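Local coordinates for protein predicted protease of the collagenase family (Methanopyrus kandleri, PDB 5D88) that belongs to the U32 peptidases, probably cleaves peptide bonds and binds a zinc ion between two copies of its barrel-shaped chain, at residues F207-A210 and T211-I215; E216-P219 and Y220-N223. All blocks are in the same frame, centred on the assembly; numbering follows the deposited sequence.

In the fold
Contacts 1 and 2 follow each other along the chain. Contact 1 closes helix 200-213 of the eight-stranded TIM barrel. Contact 2 turns the loop that leads on toward strand 233-234. Contact 1 is partly buried and holds the zinc ligand His-209. Contact 2 lies at the surface, and the side chain of Val-217 is about 13 Å from the zinc ion. Their chemistry differs accordingly. The first combines helical backbone bonds with a histidine held between metal and carboxylate. The second is a turn tied by aspartate and asparagine side chains. Val-217 joins them by packing on Phe-207 and Ala-210. Both contacts also touch the second subunit.

Contact 1 (F207-A210 and T211-I215); sequences FSHA and TAEGI. With ZN (zinc ion), chain B.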
# COMPACT_ATOMS: atom_id res chain seq x y z
N PHE A 207 7.91 -7.20 2.40
CA PHE A 207 8.20 -8.53 1.87
C PHE A 207 8.26 -8.53 0.34
O PHE A 207 8.98 -9.34 -0.25
CB PHE A 207 7.17 -9.54 2.37
CG PHE A 207 7.51 -10.13 3.69
CD1 PHE A 207 7.38 -9.38 4.84
CD2 PHE A 207 7.98 -11.43 3.78
CE1 PHE A 207 7.68 -9.92 6.08
CE2 PHE A 207 8.29 -12.00 5.03
CZ PHE A 207 8.15 -11.23 6.18
N SER A 208 7.50 -7.66 -0.33
CA SER A 208 7.55 -7.56 -1.78
C SER A 208 8.98 -7.32 -2.24
O SER A 208 9.40 -7.83 -3.29
CB SER A 208 6.67 -6.40 -2.29
OG SER A 208 5.27 -6.63 -2.07
N HIS A 209 9.70 -6.47 -1.51
CA HIS A 209 11.08 -6.15 -1.84
C HIS A 209 12.03 -7.24 -1.37
O HIS A 209 12.96 -7.62 -2.09
CB HIS A 209 11.46 -4.83 -1.18
CG HIS A 209 10.97 -3.62 -1.91
ND1 HIS A 209 11.67 -3.05 -2.95
CD2 HIS A 209 9.88 -2.86 -1.72
CE1 HIS A 209 11.00 -1.99 -3.39
NE2 HIS A 209 9.92 -1.85 -2.65
N ALA A 210 11.81 -7.77 -0.17
CA ALA A 210 12.71 -8.77 0.37
C ALA A 210 12.80 -9.97 -0.57
O ALA A 210 13.90 -10.43 -0.91
CB ALA A 210 12.24 -9.19 1.75
N THR A 211 11.65 -10.50 -0.96
CA THR A 211 11.61 -11.65 -1.85
C THR A 211 12.24 -11.33 -3.19
O THR A 211 13.09 -12.08 -3.69
CB THR A 211 10.16 -12.10 -2.01
OG1 THR A 211 9.33 -11.00 -2.43
CG2 THR A 211 9.63 -12.67 -0.67
N ALA A 212 11.86 -10.20 -3.79
CA ALA A 212 12.35 -9.84 -5.12
C ALA A 212 13.86 -9.62 -5.13
O ALA A 212 14.53 -9.91 -6.14
CB ALA A 212 11.66 -8.57 -5.61
N GLU A 213 14.39 -9.07 -4.05
CA GLU A 213 15.78 -8.65 -4.00
C GLU A 213 16.67 -9.67 -3.30
O GLU A 213 17.89 -9.50 -3.31
CB GLU A 213 15.85 -7.27 -3.36
CG GLU A 213 15.08 -6.28 -4.24
CD GLU A 213 14.77 -4.97 -3.58
OE1 GLU A 213 15.45 -4.65 -2.58
OE2 GLU A 213 13.86 -4.24 -4.08
N GLY A 214 16.11 -10.75 -2.78
CA GLY A 214 16.89 -11.77 -2.10
C GLY A 214 17.49 -11.31 -0.79
O GLY A 214 18.63 -11.69 -0.46
N ILE A 215 16.77 -10.49 -0.05
CA ILE A 215 17.20 -9.98 1.24
C ILE A 215 16.36 -10.66 2.31
O ILE A 215 15.14 -10.51 2.34
CB ILE A 215 17.04 -8.45 1.31
CG1 ILE A 215 17.83 -7.80 0.16
CG2 ILE A 215 17.49 -7.94 2.66
CD1 ILE A 215 19.23 -7.97 0.22
ZN ZN B . 8.69 -0.23 -2.48
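His-209 and Glu-213 lie side by side, one helical turn apart, and point the same way. ND1 of His-209 gives its N-H to OE2 of Glu-213 at 2.7 Å. The bond is nearly straight, at 168°. The oxygen sits at the ring edge, close to the ring plane. Ring and carboxylate are turned 77° against each other, and the N-H reaches OE2 from above the carboxylate plane. Glu-213 can meet the ring because CG lies beside its own backbone N (chi1 -62°) and the chain is extended beyond it. The other ring nitrogen, NE2 of His-209, binds the zinc ion at 2.0 Å. The imidazole is therefore gripped at both nitrogens, and its rotation is fixed. The carboxylate is a second-shell group that positions a first-shell ligand. Its charge would probably make the ring a stronger electron donor to the metal.

The zinc site joins two subunits. Cys-88 of the same chain and His-209 and Cys-88 of the second subunit complete it.

The backbone here is the last part of helix 200-213. N of Glu-213 bonds to O of His-209 at 2.8 Å. The helix ends in a Schellman motif, with Gly-214 at positive phi. N of Ile-215 bonds to O of Ala-210 at 3.0 Å, while the inner bond from N of Gly-214 to O of Thr-211 is weak.

On another side of the helix, Thr-211 folds back on its own turn. OG1 of Thr-211 sits between its backbone N and carbonyl carbon and donates to O of Phe-207 at 2.8 Å. O of Phe-207 also takes the N-H from N of Thr-211, at 3.0 Å. The same hydroxyl accepts the N-H of Val-53, which ties the helix to a neighbouring loop.

Contact 2 (E216-P219 and Y220-N223); sequences EVDP and YRNN
Pro-219 lays its CB over one face of the Tyr-220 ring, offset toward the rim. This is a CH-pi contact, 4.3 Å from CB of Pro-219 to the Tyr-220 ring centroid.

Asp-218 ties the turn in which both lie. OD1 of Asp-218 accepts N of Tyr-220 at 3.0 Å, an Asx turn. O of Asp-218 takes N of Arg-221 at 3.0 Å, closing a type I beta turn, and also N of Asn-222. OD2 of Asp-218 forms a salt bridge with NH1 of Arg-221 at 2.9 Å. The oxygen is met on its syn side and lies at the guanidinium edge, with the two planes 61° apart.

CG of Asn-222 lies between its backbone N and carbonyl carbon (chi1 67°), which turns the amide back toward 216-218. OD1 of Asn-222 takes N of Asp-218 at 2.7 Å, and ND2 of Asn-222 gives to O of Glu-216 at 3.1 Å. The amide spans the extended backbone on both sides of Val-217. ND2 also bonds to O of Leu-94 of the second subunit.

A backbone N-H meets OD1 of Asp-218 and the charged NH1 of Arg-221 meets OD2, which would probably favour the ionised carboxylate.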
# COMPACT_ATOMS: atom_id res chain seq x y z
N GLU A 216 17.01 -11.39 3.21
CA GLU A 216 16.27 -12.18 4.19
C GLU A 216 15.49 -11.29 5.16
O GLU A 216 15.94 -10.21 5.53
CB GLU A 216 17.22 -13.06 4.98
CG GLU A 216 17.96 -14.02 4.06
CD GLU A 216 18.67 -15.11 4.78
OE1 GLU A 216 19.32 -14.83 5.82
OE2 GLU A 216 18.59 -16.27 4.29
N VAL A 217 14.33 -11.80 5.58
CA VAL A 217 13.53 -11.22 6.65
C VAL A 217 13.40 -12.27 7.73
O VAL A 217 12.79 -13.33 7.49
CB VAL A 217 12.11 -10.81 6.22
CG1 VAL A 217 11.40 -10.05 7.37
CG2 VAL A 217 12.13 -10.03 4.98
N ASP A 218 13.89 -11.96 8.91
CA ASP A 218 13.84 -12.85 10.05
C ASP A 218 12.86 -12.28 11.05
O ASP A 218 13.06 -11.14 11.51
CB ASP A 218 15.24 -12.97 10.65
CG ASP A 218 15.32 -13.91 11.83
OD1 ASP A 218 14.34 -14.04 12.60
OD2 ASP A 218 16.40 -14.50 11.99
N PRO A 219 11.77 -12.97 11.38
CA PRO A 219 10.74 -12.37 12.24
C PRO A 219 11.29 -11.79 13.52
O PRO A 219 10.77 -10.78 14.02
CB PRO A 219 9.77 -13.53 12.52
CG PRO A 219 10.46 -14.76 12.07
CD PRO A 219 11.44 -14.35 11.01
N TYR A 220 12.33 -12.38 14.08
CA TYR A 220 12.82 -11.97 15.38
C TYR A 220 14.02 -11.04 15.30
O TYR A 220 14.47 -10.54 16.34
CB TYR A 220 13.13 -13.21 16.22
CG TYR A 220 11.92 -14.13 16.33
CD1 TYR A 220 10.81 -13.75 17.08
CD2 TYR A 220 11.88 -15.35 15.66
CE1 TYR A 220 9.69 -14.57 17.19
CE2 TYR A 220 10.76 -16.18 15.76
CZ TYR A 220 9.67 -15.78 16.53
OH TYR A 220 8.56 -16.59 16.64
N ARG A 221 14.53 -10.75 14.10
CA ARG A 221 15.72 -9.92 13.99
C ARG A 221 15.52 -8.62 13.23
O ARG A 221 16.03 -7.59 13.66
CB ARG A 221 16.86 -10.70 13.33
CG ARG A 221 17.39 -11.83 14.18
CD ARG A 221 18.62 -12.47 13.57
NE ARG A 221 19.31 -13.26 14.59
CZ ARG A 221 18.94 -14.48 14.96
NH1 ARG A 221 17.90 -15.07 14.39
NH2 ARG A 221 19.62 -15.11 15.91
N ASN A 222 14.83 -8.62 12.08
CA ASN A 222 14.84 -7.40 11.27
C ASN A 222 13.51 -7.08 10.58
O ASN A 222 13.50 -6.31 9.59
CB ASN A 222 15.95 -7.49 10.20
CG ASN A 222 15.68 -8.55 9.17
OD1 ASN A 222 14.83 -9.42 9.36
ND2 ASN A 222 16.40 -8.49 8.06
N ASN A 223 12.39 -7.60 11.06
CA ASN A 223 11.08 -7.16 10.59
C ASN A 223 10.48 -6.21 11.61
O ASN A 223 10.06 -6.67 12.68
CB ASN A 223 10.14 -8.34 10.36
CG ASN A 223 8.74 -7.90 9.90
OD1 ASN A 223 8.46 -6.71 9.79
ND2 ASN A 223 7.88 -8.85 9.62
O HOH W 1 11.69 -8.41 14.00